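Local structure of TCR beta chain (6LIR) at residues 59-63 / 73-77; 192-198 / 217-222; 143-149 / 177-181; 1-5 / 86-90. The protein forms the beta chain of the chicken alpha-beta T-cell receptor, whose paired variable domains probably recognise peptide antigens presented by MHC molecules. Residues are numbered along the deposited sequence.

Overall arrangement
From the N terminus, contact 4 comes first: residues 1-5 lie against 86-90, closing a loop that spans most of the variable domain and bringing the N terminus to strand 84-91 beside the C20-C88 disulfide. Nested inside that loop is contact 1 (59-63 / 73-77), a hairpin in the facing sheet. The two touch through a probable hydrogen bond, Y61 OH to Y86 OH at 2.8 Å. Contacts 3 and 2 follow in series, neither nested. Contact 3 (143-149 / 177-181) closes the chain between 149 and 177, at the constant-domain end near the variable domain. Contact 2 (192-198 / 217-222) closes strands 198-207 and 210-219, about 49 Å from contact 1, centre to centre.

Contact 1: 59-63 / 73-77; sequences TGYEA and LDIIS
Two antiparallel strands, 61-63 and 73-75, run with axes 4.5 Å apart at closest approach and N-to-C directions at 151°. The register pairs Y61 with I75 and A63 with L73 as non-hydrogen-bonded positions (CA-CA 5.1 and 4.6 Å), and E62 with D74 as hydrogen-bonded between them (4.9 Å). Backbone hydrogen bonds fix it: E62 N to D74 O is 3.1 Å, D74 N to E62 O 2.7 Å, and I76 N to G60 O 3.2 Å, extending the ladder past the strand ends. G60 has phi/psi 107/1, where a CB would jam against the preceding carbonyl. Y61 CA adds a CA-H...O contact to D74 O at 3.3 Å.

Y61, A63, L73 and I75 point to the same face, where Y61 packs on L73 and I75. Y61 (chi1 m) has CB 4.0 Å from L73 CD1, while the ring edge at CE1 meets I75 CD1 at 3.4 Å; the ring hydroxyl hydrogen-bonds to Y86 OH. On the other face, E62 and D74 approach CB to CB at 4.1 Å, and D74 OD1 hydrogen-bonds to T17 OG1. This is the D-E hairpin of an immunoglobulin V-set domain, its apolar face toward the sandwich core.

Contact 2: 192-198 / 217-222; sequences WFNPLNR and IIYGDT
The CA of a glycine sits over a tryptophan face: G220 CA lies 3.9 Å from the W192 six-membered ring centroid, 15° off its normal, a CH-pi contact. A side chain on G220 would clash, since its CB would fall 2.3 Å from both W192 O and N194 O. W192 (chi1 t, chi2 -112°) also brings CH2 to 4.1 Å from I218 CD1, and one water bridges its NE1 (2.9 Å) to D221 OD2 (3.0 Å).

Two backbone hydrogen bonds set the register, D221 N to W192 O at 3.0 Å and G220 N to N197 O at 3.2 Å. Between them the chain bends twice: F193 (phi/psi -88/67) centres an inverse gamma turn, and N194 to N197 form a type I turn in which N194 OD1 accepts from L196 N at 3.1 Å, an Asx turn. P195 CA makes a CA-H...O contact to G220 O at 3.3 Å. R198 then pairs with Y219, antiparallel and non-hydrogen-bonded, CA atoms 4.9 Å apart.

The E-F connection of the C1-set domain, with its short helix 189-192, thus packs against the end of G strand 210-219, while W192 packs on I131 of helix 128-134 and A137 and L139 of strand 136-146.

Contact 3: 143-149 / 177-181; sequences ASGFFPD and STYSL
A G1 beta bulge interrupts the pairing of strands 136-146 and 178-188 in the constant immunoglobulin domain: G145 and F146 both face Y179. G145 has phi/psi 89/3, which favours glycine because a CB would jam against the carbonyl of S144, and both amides reach Y179 O through weak hydrogen bonds, G145 N at 3.2 Å and F146 N at 3.4 Å. Y179 N to F146 O, a hydrogen bond of 3.1 Å, completes the bulge. The hydrogen-bonded A143-L181 pair precedes it: A143 N to L181 O is 2.8 Å and L181 N to A143 O 2.6 Å, with CA atoms 5.1 Å apart.

The chain turns a corner at G145, and F146 (chi1 p) lays its ring along the other strand, CE1 3.6 Å from Y179 CB and CZ 4.0 Å from L181 CB. A cis peptide then precedes P148, and the chain wraps round Y179 (chi1 m). D149 CB lies 3.5 Å from the Y179 ring centroid, 12° off the normal, a CH-pi contact. F147 meets the same ring rim to rim, CD1 to Y179 CE2 at 3.5 Å, with planes at 26°. D149 OD2 forms a salt bridge to R106 NH2 on strand 100-110 of the variable domain, while S144 packs on W172 of the TCR alpha chain.

The G-F-F-P sequence at the end of the B strand, with a cis peptide before P148 and held beside the E strand, is typical of C1-set immunoglobulin domains.

Contact 4: 1-5 / 86-90; sequences EINQP and YFCAS
This is a buried side-chain contact between the N-terminal segment 1-5 and the middle of strand 84-91 in the variable domain. No beta ladder joins the two: their nearest CA pairs, Q4 with C88 and I2 with A89, are 7.2 and 8.0 Å apart, so side chains must span the gap. The extended backbone of 2-4 (phi/psi -59/119, -109/141 and -155/151) alternates its side chains, sending I2 and Q4 toward the strand and N3 away.

Q4 (chi1 p, chi2 t, chi3 112°) uses both ends of its amide on the strand backbone. C88 N donates to Q4 OE1 at 3.1 Å with a nearly straight angle of 175°, and Q4 NE2 donates to Y86 O at 2.8 Å, the angle being 136°. The amide thereby clasps the strand across F87, whose side chain points away. Q4 NE2 is also hydrogen-bonded to T105 OG1.

Such a buried glutamine beside the intersheet disulfide is a familiar feature of immunoglobulin V-set domains; here C88 of strand F is joined to C20 of strand B. I2, with chi1 and chi2 both t, packs next to this bridge, its CD1 3.7 Å from C88 SG and 4.2 Å from S90 CB, and I2 also touches C20. On the opposite side of strand 86-90, F87 packs on G40 of the TCR alpha chain.

Contact 1: 59-63 / 73-77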
loop_
_atom_site.group_PDB
_atom_site.type_symbol
_atom_site.label_atom_id
_atom_site.label_comp_id
_atom_site.label_asym_id
_atom_site.label_seq_id
_atom_site.Cartn_x
_atom_site.Cartn_y
_atom_site.Cartn_z
ATOM N N THR B 59 10.717 21.198 13.377
ATOM C CA THR B 59 11.847 20.960 14.270
ATOM C C THR B 59 12.497 19.618 13.969
ATOM O O THR B 59 11.867 18.565 14.109
ATOM C CB THR B 59 11.404 21.028 15.729
ATOM O OG1 THR B 59 11.000 22.367 16.038
ATOM C CG2 THR B 59 12.555 20.638 16.643
ATOM N N GLY B 60 13.759 19.661 13.554
ATOM C CA GLY B 60 14.459 18.488 13.079
ATOM C C GLY B 60 14.670 18.474 11.586
ATOM O O GLY B 60 15.246 17.509 11.068
ATOM N N TYR B 61 14.232 19.511 10.876
ATOM C CA TYR B 61 14.327 19.550 9.428
ATOM C C TYR B 61 14.748 20.937 8.976
ATOM O O TYR B 61 14.482 21.939 9.645
ATOM C CB TYR B 61 12.988 19.208 8.754
ATOM C CG TYR B 61 12.377 17.894 9.174
ATOM C CD1 TYR B 61 12.665 16.724 8.486
ATOM C CD2 TYR B 61 11.497 17.826 10.245
ATOM C CE1 TYR B 61 12.099 15.521 8.857
ATOM C CE2 TYR B 61 10.929 16.627 10.625
ATOM C CZ TYR B 61 11.235 15.477 9.926
ATOM O OH TYR B 61 10.675 14.275 10.295
ATOM N N GLU B 62 15.400 20.977 7.821
ATOM C CA GLU B 62 15.644 22.194 7.069
ATOM C C GLU B 62 15.238 21.926 5.628
ATOM O O GLU B 62 15.010 20.779 5.234
ATOM C CB GLU B 62 17.109 22.637 7.167
ATOM C CG GLU B 62 17.521 23.065 8.567
ATOM C CD GLU B 62 18.948 23.572 8.625
ATOM O OE1 GLU B 62 19.399 24.200 7.643
ATOM O OE2 GLU B 62 19.621 23.341 9.652
ATOM N N ALA B 63 15.137 22.985 4.832
ATOM C CA ALA B 63 14.734 22.789 3.450
ATOM C C ALA B 63 15.300 23.900 2.586
ATOM O O ALA B 63 15.615 24.996 3.062
ATOM C CB ALA B 63 13.208 22.732 3.312
ATOM N N LEU B 73 14.659 18.440 1.197
ATOM C CA LEU B 73 14.340 18.306 2.613
ATOM C C LEU B 73 15.553 17.714 3.315
ATOM O O LEU B 73 15.974 16.598 2.991
ATOM C CB LEU B 73 13.104 17.429 2.831
ATOM C CG LEU B 73 12.681 17.257 4.294
ATOM C CD1 LEU B 73 12.118 18.556 4.866
ATOM C CD2 LEU B 73 11.677 16.117 4.450
ATOM N N ASP B 74 16.110 18.453 4.270
ATOM C CA ASP B 74 17.314 18.035 4.976
ATOM C C ASP B 74 16.929 17.463 6.334
ATOM O O ASP B 74 16.161 18.080 7.077
ATOM C CB ASP B 74 18.283 19.207 5.158
ATOM C CG ASP B 74 18.856 19.704 3.844
ATOM O OD1 ASP B 74 19.154 18.869 2.964
ATOM O OD2 ASP B 74 19.011 20.935 3.691
ATOM N N ILE B 75 17.465 16.287 6.648
ATOM C CA ILE B 75 17.214 15.610 7.914
ATOM C C ILE B 75 18.398 15.900 8.830
ATOM O O ILE B 75 19.517 15.439 8.582
ATOM C CB ILE B 75 17.022 14.101 7.719
ATOM C CG1 ILE B 75 15.831 13.818 6.796
ATOM C CG2 ILE B 75 16.875 13.406 9.069
ATOM C CD1 ILE B 75 14.538 13.514 7.519
ATOM N N ILE B 76 18.146 16.655 9.891
ATOM C CA ILE B 76 19.179 17.084 10.830
ATOM C C ILE B 76 19.256 16.096 11.989
ATOM O O ILE B 76 18.270 15.910 12.714
ATOM C CB ILE B 76 18.908 18.508 11.341
ATOM C CG1 ILE B 76 18.685 19.464 10.166
ATOM C CG2 ILE B 76 20.059 18.986 12.210
ATOM C CD1 ILE B 76 19.811 19.466 9.151
ATOM N N SER B 77 20.423 15.474 12.173
ATOM C CA SER B 77 20.684 14.605 13.324
ATOM C C SER B 77 19.598 13.540 13.487
ATOM O O SER B 77 18.852 13.508 14.468
ATOM C CB SER B 77 20.839 15.432 14.603
ATOM O OG SER B 77 20.879 14.595 15.746
#

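Contact 2: 192-198 / 217-222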
loop_
_atom_site.group_PDB
_atom_site.type_symbol
_atom_site.label_atom_id
_atom_site.label_comp_id
_atom_site.label_asym_id
_atom_site.label_seq_id
_atom_site.Cartn_x
_atom_site.Cartn_y
_atom_site.Cartn_z
ATOM N N TRP B 192 -0.269 -20.540 -16.753
ATOM C CA TRP B 192 0.782 -21.248 -16.029
ATOM C C TRP B 192 1.418 -22.330 -16.894
ATOM O O TRP B 192 2.628 -22.570 -16.802
ATOM C CB TRP B 192 0.236 -21.862 -14.740
ATOM C CG TRP B 192 1.194 -22.848 -14.132
ATOM C CD1 TRP B 192 1.026 -24.200 -14.023
ATOM C CD2 TRP B 192 2.482 -22.558 -13.574
ATOM N NE1 TRP B 192 2.125 -24.766 -13.421
ATOM C CE2 TRP B 192 3.032 -23.782 -13.136
ATOM C CE3 TRP B 192 3.219 -21.384 -13.394
ATOM C CZ2 TRP B 192 4.288 -23.862 -12.533
ATOM C CZ3 TRP B 192 4.468 -21.467 -12.796
ATOM C CH2 TRP B 192 4.988 -22.697 -12.371
ATOM N N PHE B 193 0.627 -23.005 -17.731
ATOM C CA PHE B 193 1.130 -24.134 -18.516
ATOM C C PHE B 193 1.699 -23.623 -19.840
ATOM O O PHE B 193 1.193 -23.885 -20.932
ATOM C CB PHE B 193 0.030 -25.164 -18.734
ATOM C CG PHE B 193 -0.182 -26.072 -17.562
ATOM C CD1 PHE B 193 0.868 -26.803 -17.034
ATOM C CD2 PHE B 193 -1.433 -26.189 -16.981
ATOM C CE1 PHE B 193 0.676 -27.638 -15.950
ATOM C CE2 PHE B 193 -1.631 -27.020 -15.897
ATOM C CZ PHE B 193 -0.575 -27.744 -15.379
ATOM N N ASN B 194 2.794 -22.882 -19.709
ATOM C CA ASN B 194 3.574 -22.355 -20.816
ATOM C C ASN B 194 5.013 -22.236 -20.330
ATOM O O ASN B 194 5.326 -21.342 -19.531
ATOM C CB ASN B 194 3.021 -21.000 -21.269
ATOM C CG ASN B 194 3.669 -20.487 -22.547
ATOM O OD1 ASN B 194 4.775 -20.890 -22.913
ATOM N ND2 ASN B 194 2.979 -19.578 -23.228
ATOM N N PRO B 195 5.917 -23.111 -20.781
ATOM C CA PRO B 195 7.295 -23.078 -20.266
ATOM C C PRO B 195 8.103 -21.881 -20.737
ATOM O O PRO B 195 9.263 -21.743 -20.331
ATOM C CB PRO B 195 7.896 -24.391 -20.791
ATOM C CG PRO B 195 7.078 -24.730 -21.996
ATOM C CD PRO B 195 5.691 -24.224 -21.720
ATOM N N LEU B 196 7.529 -21.011 -21.566
ATOM C CA LEU B 196 8.181 -19.770 -21.962
ATOM C C LEU B 196 7.835 -18.603 -21.048
ATOM O O LEU B 196 8.557 -17.598 -21.049
ATOM C CB LEU B 196 7.815 -19.424 -23.406
ATOM C CG LEU B 196 8.191 -20.524 -24.399
ATOM C CD1 LEU B 196 7.594 -20.243 -25.767
ATOM C CD2 LEU B 196 9.704 -20.683 -24.478
ATOM N N ASN B 197 6.750 -18.705 -20.281
ATOM C CA ASN B 197 6.331 -17.597 -19.434
ATOM C C ASN B 197 7.272 -17.460 -18.243
ATOM O O ASN B 197 7.489 -18.410 -17.482
ATOM C CB ASN B 197 4.893 -17.803 -18.965
ATOM C CG ASN B 197 3.879 -17.363 -20.003
ATOM O OD1 ASN B 197 4.225 -16.699 -20.983
ATOM N ND2 ASN B 197 2.619 -17.729 -19.794
ATOM N N ARG B 198 7.833 -16.272 -18.090
ATOM C CA ARG B 198 8.809 -15.980 -17.051
ATOM C C ARG B 198 8.115 -15.192 -15.946
ATOM O O ARG B 198 7.736 -14.034 -16.147
ATOM C CB ARG B 198 9.999 -15.219 -17.628
ATOM C CG ARG B 198 10.915 -14.587 -16.598
ATOM C CD ARG B 198 12.296 -14.373 -17.196
ATOM N NE ARG B 198 12.405 -13.076 -17.855
ATOM C CZ ARG B 198 12.114 -12.861 -19.134
ATOM N NH1 ARG B 198 12.239 -11.644 -19.645
ATOM N NH2 ARG B 198 11.700 -13.861 -19.905
ATOM N N ILE B 217 13.011 -16.039 -10.131
ATOM C CA ILE B 217 12.256 -16.407 -11.319
ATOM C C ILE B 217 11.710 -17.812 -11.140
ATOM O O ILE B 217 12.372 -18.678 -10.557
ATOM C CB ILE B 217 13.126 -16.342 -12.592
ATOM C CG1 ILE B 217 13.977 -15.069 -12.613
ATOM C CG2 ILE B 217 12.262 -16.452 -13.842
ATOM C CD1 ILE B 217 13.262 -13.865 -13.145
ATOM N N ILE B 218 10.511 -18.040 -11.661
ATOM C CA ILE B 218 10.004 -19.380 -11.905
ATOM C C ILE B 218 9.335 -19.356 -13.270
ATOM O O ILE B 218 8.648 -18.390 -13.619
ATOM C CB ILE B 218 9.038 -19.842 -10.789
ATOM C CG1 ILE B 218 8.673 -21.320 -10.959
ATOM C CG2 ILE B 218 7.789 -18.969 -10.736
ATOM C CD1 ILE B 218 8.022 -21.931 -9.728
ATOM N N TYR B 219 9.588 -20.387 -14.063
ATOM C CA TYR B 219 8.959 -20.533 -15.366
ATOM C C TYR B 219 7.731 -21.425 -15.266
ATOM O O TYR B 219 7.582 -22.213 -14.329
ATOM C CB TYR B 219 9.955 -21.087 -16.386
ATOM C CG TYR B 219 10.922 -20.036 -16.870
ATOM C CD1 TYR B 219 10.619 -19.243 -17.970
ATOM C CD2 TYR B 219 12.123 -19.813 -16.209
ATOM C CE1 TYR B 219 11.497 -18.268 -18.409
ATOM C CE2 TYR B 219 13.007 -18.841 -16.640
ATOM C CZ TYR B 219 12.689 -18.073 -17.740
ATOM O OH TYR B 219 13.566 -17.106 -18.174
ATOM N N GLY B 220 6.848 -21.290 -16.250
ATOM C CA GLY B 220 5.671 -22.129 -16.314
ATOM C C GLY B 220 6.004 -23.565 -16.679
ATOM O O GLY B 220 7.128 -23.908 -17.047
ATOM N N ASP B 221 4.992 -24.420 -16.573
ATOM C CA ASP B 221 5.132 -25.843 -16.843
ATOM C C ASP B 221 4.641 -26.164 -18.249
ATOM O O ASP B 221 4.008 -25.345 -18.919
ATOM C CB ASP B 221 4.350 -26.664 -15.810
ATOM C CG ASP B 221 5.249 -27.345 -14.796
ATOM O OD1 ASP B 221 6.420 -26.934 -14.672
ATOM O OD2 ASP B 221 4.782 -28.288 -14.121
ATOM N N THR B 222 4.930 -27.382 -18.692
ATOM C CA THR B 222 4.523 -27.810 -20.027
ATOM C C THR B 222 3.091 -28.324 -20.016
ATOM O O THR B 222 2.789 -29.316 -19.357
ATOM C CB THR B 222 5.448 -28.907 -20.583
ATOM O OG1 THR B 222 6.791 -28.670 -20.142
ATOM C CG2 THR B 222 5.410 -28.909 -22.106
HETATM O O HOH W 1 2.847 -27.234 -12.148
#

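Contact 3: 143-149 / 177-181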
loop_
_atom_site.group_PDB
_atom_site.type_symbol
_atom_site.label_atom_id
_atom_site.label_comp_id
_atom_site.label_asym_id
_atom_site.label_seq_id
_atom_site.Cartn_x
_atom_site.Cartn_y
_atom_site.Cartn_z
ATOM N N ALA B 143 9.503 -13.055 0.884
ATOM C CA ALA B 143 10.726 -12.391 1.302
ATOM C C ALA B 143 10.793 -12.487 2.817
ATOM O O ALA B 143 9.874 -12.041 3.510
ATOM C CB ALA B 143 10.755 -10.935 0.840
ATOM N N SER B 144 11.873 -13.072 3.329
ATOM C CA SER B 144 12.027 -13.241 4.764
ATOM C C SER B 144 13.476 -12.995 5.150
ATOM O O SER B 144 14.377 -12.996 4.307
ATOM C CB SER B 144 11.596 -14.643 5.211
ATOM O OG SER B 144 12.210 -15.638 4.408
ATOM N N GLY B 145 13.693 -12.801 6.447
ATOM C CA GLY B 145 15.029 -12.631 6.965
ATOM C C GLY B 145 15.541 -11.209 6.982
ATOM O O GLY B 145 16.701 -10.996 7.356
ATOM N N PHE B 146 14.728 -10.229 6.590
ATOM C CA PHE B 146 15.234 -8.884 6.356
ATOM C C PHE B 146 14.933 -7.953 7.526
ATOM O O PHE B 146 14.021 -8.178 8.326
ATOM C CB PHE B 146 14.659 -8.303 5.059
ATOM C CG PHE B 146 13.155 -8.219 5.028
ATOM C CD1 PHE B 146 12.496 -7.113 5.540
ATOM C CD2 PHE B 146 12.403 -9.234 4.460
ATOM C CE1 PHE B 146 11.120 -7.027 5.500
ATOM C CE2 PHE B 146 11.026 -9.154 4.416
ATOM C CZ PHE B 146 10.382 -8.049 4.938
ATOM N N PHE B 147 15.745 -6.895 7.618
ATOM C CA PHE B 147 15.654 -5.835 8.612
ATOM C C PHE B 147 16.172 -4.557 7.963
ATOM O O PHE B 147 17.254 -4.587 7.350
ATOM C CB PHE B 147 16.452 -6.144 9.879
ATOM C CG PHE B 147 16.198 -5.178 10.997
ATOM C CD1 PHE B 147 15.103 -5.337 11.830
ATOM C CD2 PHE B 147 17.042 -4.101 11.204
ATOM C CE1 PHE B 147 14.860 -4.444 12.853
ATOM C CE2 PHE B 147 16.804 -3.205 12.227
ATOM C CZ PHE B 147 15.713 -3.376 13.053
ATOM N N PRO B 148 15.449 -3.427 8.067
ATOM C CA PRO B 148 14.240 -3.224 8.869
ATOM C C PRO B 148 12.944 -3.646 8.180
ATOM O O PRO B 148 12.976 -4.296 7.137
ATOM C CB PRO B 148 14.241 -1.713 9.129
ATOM C CG PRO B 148 15.164 -1.114 8.104
ATOM C CD PRO B 148 15.818 -2.212 7.323
ATOM N N ASP B 149 11.813 -3.269 8.786
ATOM C CA ASP B 149 10.517 -3.810 8.389
ATOM C C ASP B 149 10.087 -3.424 6.980
ATOM O O ASP B 149 9.221 -4.100 6.414
ATOM C CB ASP B 149 9.444 -3.348 9.375
ATOM C CG ASP B 149 9.217 -1.853 9.324
ATOM O OD1 ASP B 149 10.191 -1.114 9.074
ATOM O OD2 ASP B 149 8.065 -1.415 9.533
ATOM N N SER B 177 13.162 -12.046 15.400
ATOM C CA SER B 177 14.085 -10.928 15.299
ATOM C C SER B 177 14.094 -10.269 13.925
ATOM O O SER B 177 14.639 -9.171 13.789
ATOM C CB SER B 177 15.492 -11.431 15.634
ATOM O OG SER B 177 16.485 -10.447 15.420
ATOM N N THR B 178 13.501 -10.906 12.922
ATOM C CA THR B 178 13.461 -10.449 11.538
ATOM C C THR B 178 12.016 -10.283 11.063
ATOM O O THR B 178 11.062 -10.625 11.767
ATOM C CB THR B 178 14.226 -11.413 10.634
ATOM O OG1 THR B 178 13.977 -12.755 11.070
ATOM C CG2 THR B 178 15.711 -11.135 10.742
ATOM N N TYR B 179 11.859 -9.713 9.868
ATOM C CA TYR B 179 10.555 -9.527 9.246
ATOM C C TYR B 179 10.452 -10.373 7.984
ATOM O O TYR B 179 11.459 -10.763 7.384
ATOM C CB TYR B 179 10.315 -8.061 8.869
ATOM C CG TYR B 179 10.395 -7.085 10.013
ATOM C CD1 TYR B 179 9.254 -6.718 10.715
ATOM C CD2 TYR B 179 11.607 -6.520 10.385
ATOM C CE1 TYR B 179 9.322 -5.823 11.762
ATOM C CE2 TYR B 179 11.684 -5.624 11.428
ATOM C CZ TYR B 179 10.538 -5.278 12.113
ATOM O OH TYR B 179 10.606 -4.384 13.157
ATOM N N SER B 180 9.211 -10.671 7.599
ATOM C CA SER B 180 8.915 -11.321 6.332
ATOM C C SER B 180 7.802 -10.564 5.616
ATOM O O SER B 180 7.062 -9.786 6.221
ATOM C CB SER B 180 8.512 -12.791 6.530
ATOM O OG SER B 180 7.197 -12.896 7.047
ATOM N N LEU B 181 7.677 -10.822 4.315
ATOM C CA LEU B 181 6.637 -10.215 3.496
ATOM C C LEU B 181 6.262 -11.195 2.394
ATOM O O LEU B 181 7.128 -11.872 1.839
ATOM C CB LEU B 181 7.086 -8.874 2.896
ATOM C CG LEU B 181 5.965 -7.980 2.350
ATOM C CD1 LEU B 181 5.200 -7.301 3.483
ATOM C CD2 LEU B 181 6.509 -6.945 1.373
#

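Contact 4: 1-5 / 86-90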
loop_
_atom_site.group_PDB
_atom_site.type_symbol
_atom_site.label_atom_id
_atom_site.label_comp_id
_atom_site.label_asym_id
_atom_site.label_seq_id
_atom_site.Cartn_x
_atom_site.Cartn_y
_atom_site.Cartn_z
ATOM N N GLU B 1 4.983 12.760 -12.979
ATOM C CA GLU B 1 6.423 12.637 -13.162
ATOM C C GLU B 1 7.180 13.058 -11.906
ATOM O O GLU B 1 8.403 12.922 -11.842
ATOM C CB GLU B 1 6.887 13.478 -14.357
ATOM C CG GLU B 1 6.829 12.755 -15.698
ATOM C CD GLU B 1 8.101 12.925 -16.513
ATOM O OE1 GLU B 1 9.088 13.473 -15.974
ATOM O OE2 GLU B 1 8.119 12.514 -17.694
ATOM N N ILE B 2 6.449 13.576 -10.916
ATOM C CA ILE B 2 7.076 14.075 -9.694
ATOM C C ILE B 2 7.853 12.943 -9.026
ATOM O O ILE B 2 7.288 11.906 -8.658
ATOM C CB ILE B 2 6.018 14.698 -8.772
ATOM C CG1 ILE B 2 6.645 15.204 -7.473
ATOM C CG2 ILE B 2 4.863 13.732 -8.507
ATOM C CD1 ILE B 2 5.799 16.248 -6.778
ATOM N N ASN B 3 9.166 13.128 -8.893
ATOM C CA ASN B 3 10.071 12.065 -8.471
ATOM C C ASN B 3 10.601 12.308 -7.065
ATOM O O ASN B 3 10.945 13.438 -6.704
ATOM C CB ASN B 3 11.248 11.939 -9.445
ATOM C CG ASN B 3 12.294 10.946 -8.971
ATOM O OD1 ASN B 3 13.387 11.330 -8.559
ATOM N ND2 ASN B 3 11.960 9.662 -9.028
ATOM N N GLN B 4 10.707 11.228 -6.292
ATOM C CA GLN B 4 11.319 11.255 -4.970
ATOM C C GLN B 4 11.824 9.855 -4.650
ATOM O O GLN B 4 11.278 8.874 -5.169
ATOM C CB GLN B 4 10.329 11.744 -3.900
ATOM C CG GLN B 4 9.182 10.806 -3.606
ATOM C CD GLN B 4 8.329 11.298 -2.450
ATOM O OE1 GLN B 4 7.174 11.681 -2.637
ATOM N NE2 GLN B 4 8.896 11.287 -1.248
ATOM N N PRO B 5 12.874 9.729 -3.835
ATOM C CA PRO B 5 13.447 8.403 -3.555
ATOM C C PRO B 5 12.420 7.433 -2.984
ATOM O O PRO B 5 11.528 7.813 -2.224
ATOM C CB PRO B 5 14.554 8.703 -2.538
ATOM C CG PRO B 5 14.889 10.134 -2.750
ATOM C CD PRO B 5 13.609 10.802 -3.148
ATOM N N TYR B 86 7.545 9.874 3.764
ATOM C CA TYR B 86 7.624 11.285 3.416
ATOM C C TYR B 86 7.033 11.467 2.030
ATOM O O TYR B 86 7.384 10.731 1.102
ATOM C CB TYR B 86 9.073 11.788 3.439
ATOM C CG TYR B 86 9.681 11.880 4.820
ATOM C CD1 TYR B 86 10.069 10.739 5.507
ATOM C CD2 TYR B 86 9.870 13.111 5.436
ATOM C CE1 TYR B 86 10.624 10.816 6.768
ATOM C CE2 TYR B 86 10.429 13.199 6.700
ATOM C CZ TYR B 86 10.803 12.045 7.360
ATOM O OH TYR B 86 11.355 12.115 8.619
ATOM N N PHE B 87 6.138 12.439 1.890
ATOM C CA PHE B 87 5.495 12.705 0.615
ATOM C C PHE B 87 5.835 14.117 0.172
ATOM O O PHE B 87 5.640 15.076 0.925
ATOM C CB PHE B 87 3.973 12.538 0.716
ATOM C CG PHE B 87 3.518 11.103 0.752
ATOM C CD1 PHE B 87 3.443 10.359 -0.416
ATOM C CD2 PHE B 87 3.157 10.501 1.949
ATOM C CE1 PHE B 87 3.024 9.036 -0.392
ATOM C CE2 PHE B 87 2.733 9.177 1.979
ATOM C CZ PHE B 87 2.668 8.447 0.808
ATOM N N CYS B 88 6.353 14.233 -1.041
ATOM C CA CYS B 88 6.495 15.515 -1.707
ATOM C C CYS B 88 5.255 15.794 -2.538
ATOM O O CYS B 88 4.662 14.878 -3.117
ATOM C CB CYS B 88 7.732 15.555 -2.596
ATOM S SG CYS B 88 7.720 16.971 -3.696
ATOM N N ALA B 89 4.858 17.060 -2.587
ATOM C CA ALA B 89 3.679 17.444 -3.339
ATOM C C ALA B 89 3.933 18.787 -4.000
ATOM O O ALA B 89 4.780 19.567 -3.562
ATOM C CB ALA B 89 2.438 17.518 -2.439
ATOM N N SER B 90 3.189 19.047 -5.073
ATOM C CA SER B 90 3.315 20.304 -5.791
ATOM C C SER B 90 1.950 20.766 -6.282
ATOM O O SER B 90 1.008 19.980 -6.400
ATOM C CB SER B 90 4.278 20.173 -6.976
ATOM O OG SER B 90 3.597 19.692 -8.123
#